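Local structure of molybdopterin biosynthesis moeA protein (Pyrococcus horikoshii, 1WU2) at residues 7-10 / 11-14; 305-308 / 309-313; 243-246 / 247-251. The protein probably takes part in molybdenum cofactor biosynthesis, where MoeA proteins are thought to insert molybdenum into molybdopterin. One frame throughout, in Å; residues are numbered along the deposited sequence.

How the contacts relate
Contacts 1 and 2 touch, while contact 3 stands apart. The centres of contacts 1 and 2 lie 13 Å apart, and the first turn of helix 10-20 rests on helix 300-319: Y10 OH makes a probable hydrogen bond to L309 O at 2.7 Å, and Y10 CD1 comes to 3.8 Å from F310 CZ. Contact 3, on helix 243-249, is centred 20 Å from contact 2, with nearest atoms about 10 Å apart, and 26 Å from contact 1. Contacts 2 and 3 both fall in the probable molybdopterin-binding region, whereas contact 1 belongs to the N-terminal region, so the pairing of contacts 1 and 2 joins sequence regions far apart in the chain.

Contact 1 (7-10 / 11-14); sequences LVPY and REAL
Y10 and L14, one helical turn apart, run side by side in the same direction. The CB of L14 lies over a face of the tyrosine ring, and its CD2 reaches the far end, 3.9 Å from Y10 CZ and 3.5 Å from Y10 OH. With CG of Y10 anti to the backbone N (chi1 169°), the ring is laid along the first turn. R11 is bent at chi2, which brings its guanidinium back toward the same ring: Y10 CE2 sits over the centre of one guanidinium face, 3.9 Å from R11 CZ, but the two planes are 59° apart, so this is no flat stack. On another side of the turn, V8 CG2 packs 3.6 Å from A13 CB, and P9 CD lies 3.6 Å from E12 OE1.

The backbone sets these positions. P9 is the N-cap of helix 10-20; A13 N bonds to P9 O at 3.0 Å and L14 N to Y10 O at 2.8 Å. Further out, the Y10 ring also meets that of Y343, while E380 accepts from the Y10 backbone N and T279 bonds to V8 O.

The helix start thus packs the buried ring of its own first residue against neighbouring R11 and, a turn on, L14, both on the same side of the ring plane. P9 can stand at the N-cap without its missing N-H costing the helix a bond, and its carbonyl accepts from A13 N; the tyrosine's one polar side-chain group, its hydroxyl, is satisfied by L309 despite burial.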
loop_
_atom_site.group_PDB
_atom_site.type_symbol
_atom_site.label_atom_id
_atom_site.label_comp_id
_atom_site.label_asym_id
_atom_site.label_seq_id
_atom_site.Cartn_x
_atom_site.Cartn_y
_atom_site.Cartn_z
ATOM N N LEU A 7 -9.653 -27.053 19.240
ATOM C CA LEU A 7 -9.275 -25.857 18.492
ATOM C C LEU A 7 -10.538 -25.210 17.942
ATOM O O LEU A 7 -11.345 -25.876 17.298
ATOM C CB LEU A 7 -8.325 -26.209 17.341
ATOM C CG LEU A 7 -7.040 -26.962 17.705
ATOM C CD1 LEU A 7 -6.240 -27.290 16.460
ATOM C CD2 LEU A 7 -6.189 -26.172 18.692
ATOM N N VAL A 8 -10.717 -23.918 18.200
ATOM C CA VAL A 8 -11.905 -23.219 17.711
ATOM C C VAL A 8 -11.643 -22.768 16.261
ATOM O O VAL A 8 -10.567 -22.240 15.963
ATOM C CB VAL A 8 -12.380 -22.037 18.650
ATOM C CG1 VAL A 8 -11.518 -21.900 19.912
ATOM C CG2 VAL A 8 -12.463 -20.711 17.916
ATOM N N PRO A 9 -12.600 -22.994 15.357
ATOM C CA PRO A 9 -12.433 -22.595 13.953
ATOM C C PRO A 9 -12.071 -21.121 13.807
ATOM O O PRO A 9 -12.419 -20.321 14.670
ATOM C CB PRO A 9 -13.808 -22.879 13.336
ATOM C CG PRO A 9 -14.410 -23.920 14.198
ATOM C CD PRO A 9 -13.901 -23.653 15.584
ATOM N N TYR A 10 -11.378 -20.778 12.726
ATOM C CA TYR A 10 -10.922 -19.413 12.501
ATOM C C TYR A 10 -12.061 -18.397 12.454
ATOM O O TYR A 10 -11.957 -17.337 13.062
ATOM C CB TYR A 10 -10.110 -19.315 11.206
ATOM C CG TYR A 10 -9.828 -17.889 10.782
ATOM C CD1 TYR A 10 -9.172 -17.008 11.636
ATOM C CD2 TYR A 10 -10.230 -17.419 9.538
ATOM C CE1 TYR A 10 -8.921 -15.698 11.258
ATOM C CE2 TYR A 10 -9.978 -16.114 9.150
ATOM C CZ TYR A 10 -9.325 -15.258 10.015
ATOM O OH TYR A 10 -9.071 -13.964 9.632
ATOM N N ARG A 11 -13.133 -18.715 11.732
ATOM C CA ARG A 11 -14.233 -17.767 11.540
ATOM C C ARG A 11 -14.996 -17.497 12.837
ATOM O O ARG A 11 -15.467 -16.386 13.053
ATOM C CB ARG A 11 -15.191 -18.238 10.441
ATOM C CG ARG A 11 -14.595 -18.201 9.029
ATOM C CD ARG A 11 -14.402 -16.794 8.452
ATOM N NE ARG A 11 -13.554 -16.801 7.257
ATOM C CZ ARG A 11 -13.014 -15.720 6.691
ATOM N NH1 ARG A 11 -13.218 -14.504 7.193
ATOM N NH2 ARG A 11 -12.259 -15.856 5.604
ATOM N N GLU A 12 -15.107 -18.510 13.695
ATOM C CA GLU A 12 -15.696 -18.326 15.023
ATOM C C GLU A 12 -14.778 -17.492 15.916
ATOM O O GLU A 12 -15.254 -16.664 16.689
ATOM C CB GLU A 12 -15.981 -19.673 15.700
ATOM C CG GLU A 12 -16.682 -19.538 17.053
ATOM C CD GLU A 12 -17.020 -20.868 17.712
ATOM O OE1 GLU A 12 -16.614 -21.934 17.198
ATOM O OE2 GLU A 12 -17.698 -20.840 18.763
ATOM N N ALA A 13 -13.471 -17.726 15.811
ATOM C CA ALA A 13 -12.481 -17.018 16.620
ATOM C C ALA A 13 -12.387 -15.551 16.223
ATOM O O ALA A 13 -12.181 -14.690 17.071
ATOM C CB ALA A 13 -11.112 -17.671 16.484
ATOM N N LEU A 14 -12.533 -15.280 14.930
ATOM C CA LEU A 14 -12.424 -13.926 14.409
ATOM C C LEU A 14 -13.647 -13.120 14.816
ATOM O O LEU A 14 -13.540 -11.931 15.083
ATOM C CB LEU A 14 -12.277 -13.940 12.882
ATOM C CG LEU A 14 -12.101 -12.575 12.208
ATOM C CD1 LEU A 14 -10.775 -11.940 12.615
ATOM C CD2 LEU A 14 -12.209 -12.697 10.690
#

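Contact 2 (305-308 / 309-313); sequences AQFN and LFVKH
F307 O receives the amide of K312, five residues on, at 2.7 Å with an N-H...O angle of 170°, so helix 300-319 widens here into a pi-type turn. V311 N, four residues on, also lies close to F307 O, at 3.0 Å, but the angle is too poor for a hydrogen bond. On the side before the widening the usual spacing holds: L309 N bonds to A305 O, and F310 N makes a weak bond to Q306 O. F310 itself carries the distortion, with phi at -129°.

Among the side chains, F307 and V311 cross at about a right angle, V311 CG1 lying 3.4 Å from F307 CE1. With F307 CG anti to the backbone N (chi1 179°), the ring turns along the helix and K312 N lies over the centre of one face. K312 passes N308: its CE is 3.2 Å from N308 O and 3.7 Å from N308 OD1. The lysine's polar end goes further, to a salt bridge with E325 and a hydrogen bond with Y375, while the N308 amide nitrogen bonds back to F304 O. The H313 ring brings CD2 to 3.4 Å from N308 O, and its ND1 is bonded to Y324 OH.

Around the helix, F307 packs on L216, L219 and V220 of helix 212-222. F310 stacks on F287, and F345 of strand 343-351 covers A305, N308 and L309. This is a pi-bulge in a buried helix, an i to i+5 bond inserted into an alpha-helical run, placed where the probable molybdopterin-binding region meets the N-terminal helix 10-20 and strand 343-351.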
loop_
_atom_site.group_PDB
_atom_site.type_symbol
_atom_site.label_atom_id
_atom_site.label_comp_id
_atom_site.label_asym_id
_atom_site.label_seq_id
_atom_site.Cartn_x
_atom_site.Cartn_y
_atom_site.Cartn_z
ATOM N N ALA A 305 1.359 -14.401 10.397
ATOM C CA ALA A 305 0.066 -14.991 10.062
ATOM C C ALA A 305 -1.000 -14.607 11.089
ATOM O O ALA A 305 -2.148 -14.343 10.736
ATOM C CB ALA A 305 0.189 -16.496 9.973
ATOM N N GLN A 306 -0.609 -14.566 12.358
ATOM C CA GLN A 306 -1.520 -14.165 13.424
ATOM C C GLN A 306 -1.887 -12.686 13.324
ATOM O O GLN A 306 -3.000 -12.300 13.664
ATOM C CB GLN A 306 -0.905 -14.458 14.789
ATOM C CG GLN A 306 -0.972 -15.931 15.170
ATOM C CD GLN A 306 -0.149 -16.261 16.400
ATOM O OE1 GLN A 306 0.604 -15.419 16.900
ATOM N NE2 GLN A 306 -0.291 -17.487 16.893
ATOM N N PHE A 307 -0.956 -11.864 12.848
ATOM C CA PHE A 307 -1.208 -10.436 12.723
ATOM C C PHE A 307 -2.181 -10.175 11.578
ATOM O O PHE A 307 -3.149 -9.442 11.739
ATOM C CB PHE A 307 0.087 -9.649 12.505
ATOM C CG PHE A 307 -0.136 -8.171 12.354
ATOM C CD1 PHE A 307 -0.110 -7.335 13.457
ATOM C CD2 PHE A 307 -0.418 -7.627 11.111
ATOM C CE1 PHE A 307 -0.343 -5.981 13.320
ATOM C CE2 PHE A 307 -0.651 -6.273 10.967
ATOM C CZ PHE A 307 -0.615 -5.449 12.070
ATOM N N ASN A 308 -1.922 -10.786 10.429
ATOM C CA ASN A 308 -2.768 -10.606 9.251
ATOM C C ASN A 308 -4.175 -11.181 9.415
ATOM O O ASN A 308 -5.141 -10.616 8.899
ATOM C CB ASN A 308 -2.091 -11.211 8.018
ATOM C CG ASN A 308 -1.038 -10.297 7.432
ATOM O OD1 ASN A 308 -1.362 -9.348 6.720
ATOM N ND2 ASN A 308 0.228 -10.571 7.735
ATOM N N LEU A 309 -4.290 -12.281 10.154
ATOM C CA LEU A 309 -5.568 -12.978 10.310
ATOM C C LEU A 309 -6.419 -12.429 11.457
ATOM O O LEU A 309 -7.628 -12.640 11.474
ATOM C CB LEU A 309 -5.348 -14.488 10.505
ATOM C CG LEU A 309 -4.819 -15.245 9.283
ATOM C CD1 LEU A 309 -4.391 -16.645 9.664
ATOM C CD2 LEU A 309 -5.861 -15.304 8.179
ATOM N N PHE A 310 -5.799 -11.719 12.400
ATOM C CA PHE A 310 -6.515 -11.223 13.577
ATOM C C PHE A 310 -6.285 -9.736 13.807
ATOM O O PHE A 310 -7.208 -8.934 13.689
ATOM C CB PHE A 310 -6.099 -12.008 14.827
ATOM C CG PHE A 310 -6.626 -13.412 14.863
ATOM C CD1 PHE A 310 -5.770 -14.493 14.761
ATOM C CD2 PHE A 310 -7.985 -13.651 15.007
ATOM C CE1 PHE A 310 -6.261 -15.787 14.798
ATOM C CE2 PHE A 310 -8.479 -14.950 15.046
ATOM C CZ PHE A 310 -7.616 -16.013 14.942
ATOM N N VAL A 311 -5.044 -9.377 14.119
ATOM C CA VAL A 311 -4.708 -8.017 14.541
ATOM C C VAL A 311 -5.056 -6.968 13.476
ATOM O O VAL A 311 -5.641 -5.935 13.789
ATOM C CB VAL A 311 -3.211 -7.887 14.920
ATOM C CG1 VAL A 311 -2.914 -6.490 15.461
ATOM C CG2 VAL A 311 -2.819 -8.941 15.948
ATOM N N LYS A 312 -4.694 -7.252 12.228
ATOM C CA LYS A 312 -4.953 -6.368 11.093
ATOM C C LYS A 312 -6.426 -5.953 11.024
ATOM O O LYS A 312 -6.736 -4.790 10.807
ATOM C CB LYS A 312 -4.533 -7.065 9.787
ATOM C CG LYS A 312 -4.960 -6.356 8.511
ATOM C CD LYS A 312 -4.241 -6.904 7.280
ATOM C CE LYS A 312 -4.855 -8.198 6.776
ATOM N NZ LYS A 312 -4.666 -8.381 5.310
ATOM N N HIS A 313 -7.322 -6.915 11.218
ATOM C CA HIS A 313 -8.761 -6.670 11.127
ATOM C C HIS A 313 -9.330 -5.971 12.359
ATOM O O HIS A 313 -10.309 -5.238 12.251
ATOM C CB HIS A 313 -9.494 -7.987 10.860
ATOM C CG HIS A 313 -9.053 -8.656 9.599
ATOM N ND1 HIS A 313 -9.175 -8.060 8.362
ATOM C CD2 HIS A 313 -8.451 -9.848 9.384
ATOM C CE1 HIS A 313 -8.683 -8.866 7.438
ATOM N NE2 HIS A 313 -8.237 -9.957 8.032
#

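Contact 3 (243-246 / 247-251); sequences TLEK and AKNEC
Successive turns of one short helix make this contact, which spans the end of helix 243-249, packed against the mixed sheet of the probable molybdopterin-binding region; strands 184-190, 226-233 and 252-255 lie beneath it. The pairing of E245 with N249 and of K246 with E250 is built on i to i+4 backbone bonds: A247 N to T243 O, K248 N to L244 O and N249 N to E245 O at 3.0 Å. The last, E250 N to K246 O at 2.9 Å, is weak, its N-H...O angle only 127°, as E250 leaves helical geometry.

The N249 side chain lies back over the E245 carbonyl, CG 3.2 Å from E245 O, though the donor to that oxygen is the backbone N. The E245 carboxylate lies nearly perpendicular to the N249 amide (87°), with OE1 3.7 Å from N249 ND2. E250 is bent at chi2 (110°), which runs its carboxylate alongside K246 and sets OE2 3.0 Å from K246 O; both are acceptors, so no hydrogen bond joins them. The ammonium of K246 turns elsewhere, to a salt bridge with E242.

Y230 of strand 226-233 hydrogen-bonds to E250 OE1 and to N249 ND2, tying the helix terminus to the sheet. Chemically, several polar ends find partners beyond the two segments: one tyrosine hydroxyl serves both a carboxylate and an amide, T243 OG1 bonds to I240 O, and the lysine's charge is met one residue before the 243-246 segment.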
loop_
_atom_site.group_PDB
_atom_site.type_symbol
_atom_site.label_atom_id
_atom_site.label_comp_id
_atom_site.label_asym_id
_atom_site.label_seq_id
_atom_site.Cartn_x
_atom_site.Cartn_y
_atom_site.Cartn_z
ATOM N N THR A 243 1.538 -6.453 32.554
ATOM C CA THR A 243 0.543 -6.430 31.482
ATOM C C THR A 243 -0.643 -5.542 31.872
ATOM O O THR A 243 -1.345 -5.024 31.007
ATOM C CB THR A 243 0.060 -7.879 31.174
ATOM O OG1 THR A 243 1.071 -8.580 30.438
ATOM C CG2 THR A 243 -1.153 -7.903 30.237
ATOM N N LEU A 244 -0.865 -5.384 33.176
ATOM C CA LEU A 244 -1.887 -4.475 33.691
ATOM C C LEU A 244 -1.597 -3.019 33.310
ATOM O O LEU A 244 -2.516 -2.280 32.974
ATOM C CB LEU A 244 -2.029 -4.608 35.214
ATOM C CG LEU A 244 -3.460 -4.414 35.731
ATOM C CD1 LEU A 244 -4.279 -5.691 35.546
ATOM C CD2 LEU A 244 -3.459 -3.976 37.191
ATOM N N GLU A 245 -0.328 -2.614 33.364
ATOM C CA GLU A 245 0.075 -1.276 32.916
ATOM C C GLU A 245 -0.241 -1.041 31.434
ATOM O O GLU A 245 -0.588 0.071 31.041
ATOM C CB GLU A 245 1.572 -1.044 33.160
ATOM C CG GLU A 245 2.020 0.402 32.953
ATOM C CD GLU A 245 3.530 0.567 32.913
ATOM O OE1 GLU A 245 3.996 1.643 32.475
ATOM O OE2 GLU A 245 4.254 -0.369 33.316
ATOM N N LYS A 246 -0.123 -2.092 30.627
ATOM C CA LYS A 246 -0.332 -2.004 29.182
ATOM C C LYS A 246 -1.799 -1.809 28.856
ATOM O O LYS A 246 -2.139 -0.996 28.009
ATOM C CB LYS A 246 0.167 -3.265 28.472
ATOM C CG LYS A 246 1.665 -3.334 28.337
ATOM C CD LYS A 246 2.339 -3.363 29.697
ATOM C CE LYS A 246 3.703 -4.012 29.688
ATOM N NZ LYS A 246 3.719 -5.274 30.485
ATOM N N ALA A 247 -2.657 -2.566 29.534
ATOM C CA ALA A 247 -4.098 -2.516 29.312
ATOM C C ALA A 247 -4.680 -1.151 29.685
ATOM O O ALA A 247 -5.633 -0.686 29.058
ATOM C CB ALA A 247 -4.788 -3.625 30.100
ATOM N N LYS A 248 -4.093 -0.519 30.702
ATOM C CA LYS A 248 -4.483 0.825 31.121
ATOM C C LYS A 248 -4.013 1.866 30.105
ATOM O O LYS A 248 -4.799 2.696 29.652
ATOM C CB LYS A 248 -3.895 1.155 32.499
ATOM C CG LYS A 248 -4.362 0.249 33.641
ATOM C CD LYS A 248 -5.882 0.155 33.721
ATOM C CE LYS A 248 -6.359 -0.274 35.105
ATOM N NZ LYS A 248 -7.058 0.833 35.821
ATOM N N ASN A 249 -2.732 1.805 29.748
ATOM C CA ASN A 249 -2.116 2.765 28.830
ATOM C C ASN A 249 -2.639 2.677 27.393
ATOM O O ASN A 249 -2.589 3.664 26.659
ATOM C CB ASN A 249 -0.593 2.568 28.798
ATOM C CG ASN A 249 0.107 3.062 30.060
ATOM O OD1 ASN A 249 -0.523 3.587 30.980
ATOM N ND2 ASN A 249 1.429 2.896 30.103
ATOM N N GLU A 250 -3.137 1.504 26.997
ATOM C CA GLU A 250 -3.449 1.223 25.595
ATOM C C GLU A 250 -4.869 0.745 25.352
ATOM O O GLU A 250 -5.578 0.340 26.271
ATOM C CB GLU A 250 -2.502 0.156 25.047
ATOM C CG GLU A 250 -1.235 0.710 24.430
ATOM C CD GLU A 250 -0.008 0.428 25.250
ATOM O OE1 GLU A 250 0.951 1.211 25.143
ATOM O OE2 GLU A 250 0.007 -0.568 26.000
ATOM N N CYS A 251 -5.251 0.781 24.079
ATOM C CA CYS A 251 -6.554 0.317 23.630
ATOM C C CYS A 251 -6.528 -1.206 23.493
ATOM O O CYS A 251 -7.443 -1.896 23.943
ATOM C CB CYS A 251 -6.919 0.977 22.296
ATOM S SG CYS A 251 -6.578 2.755 22.207
#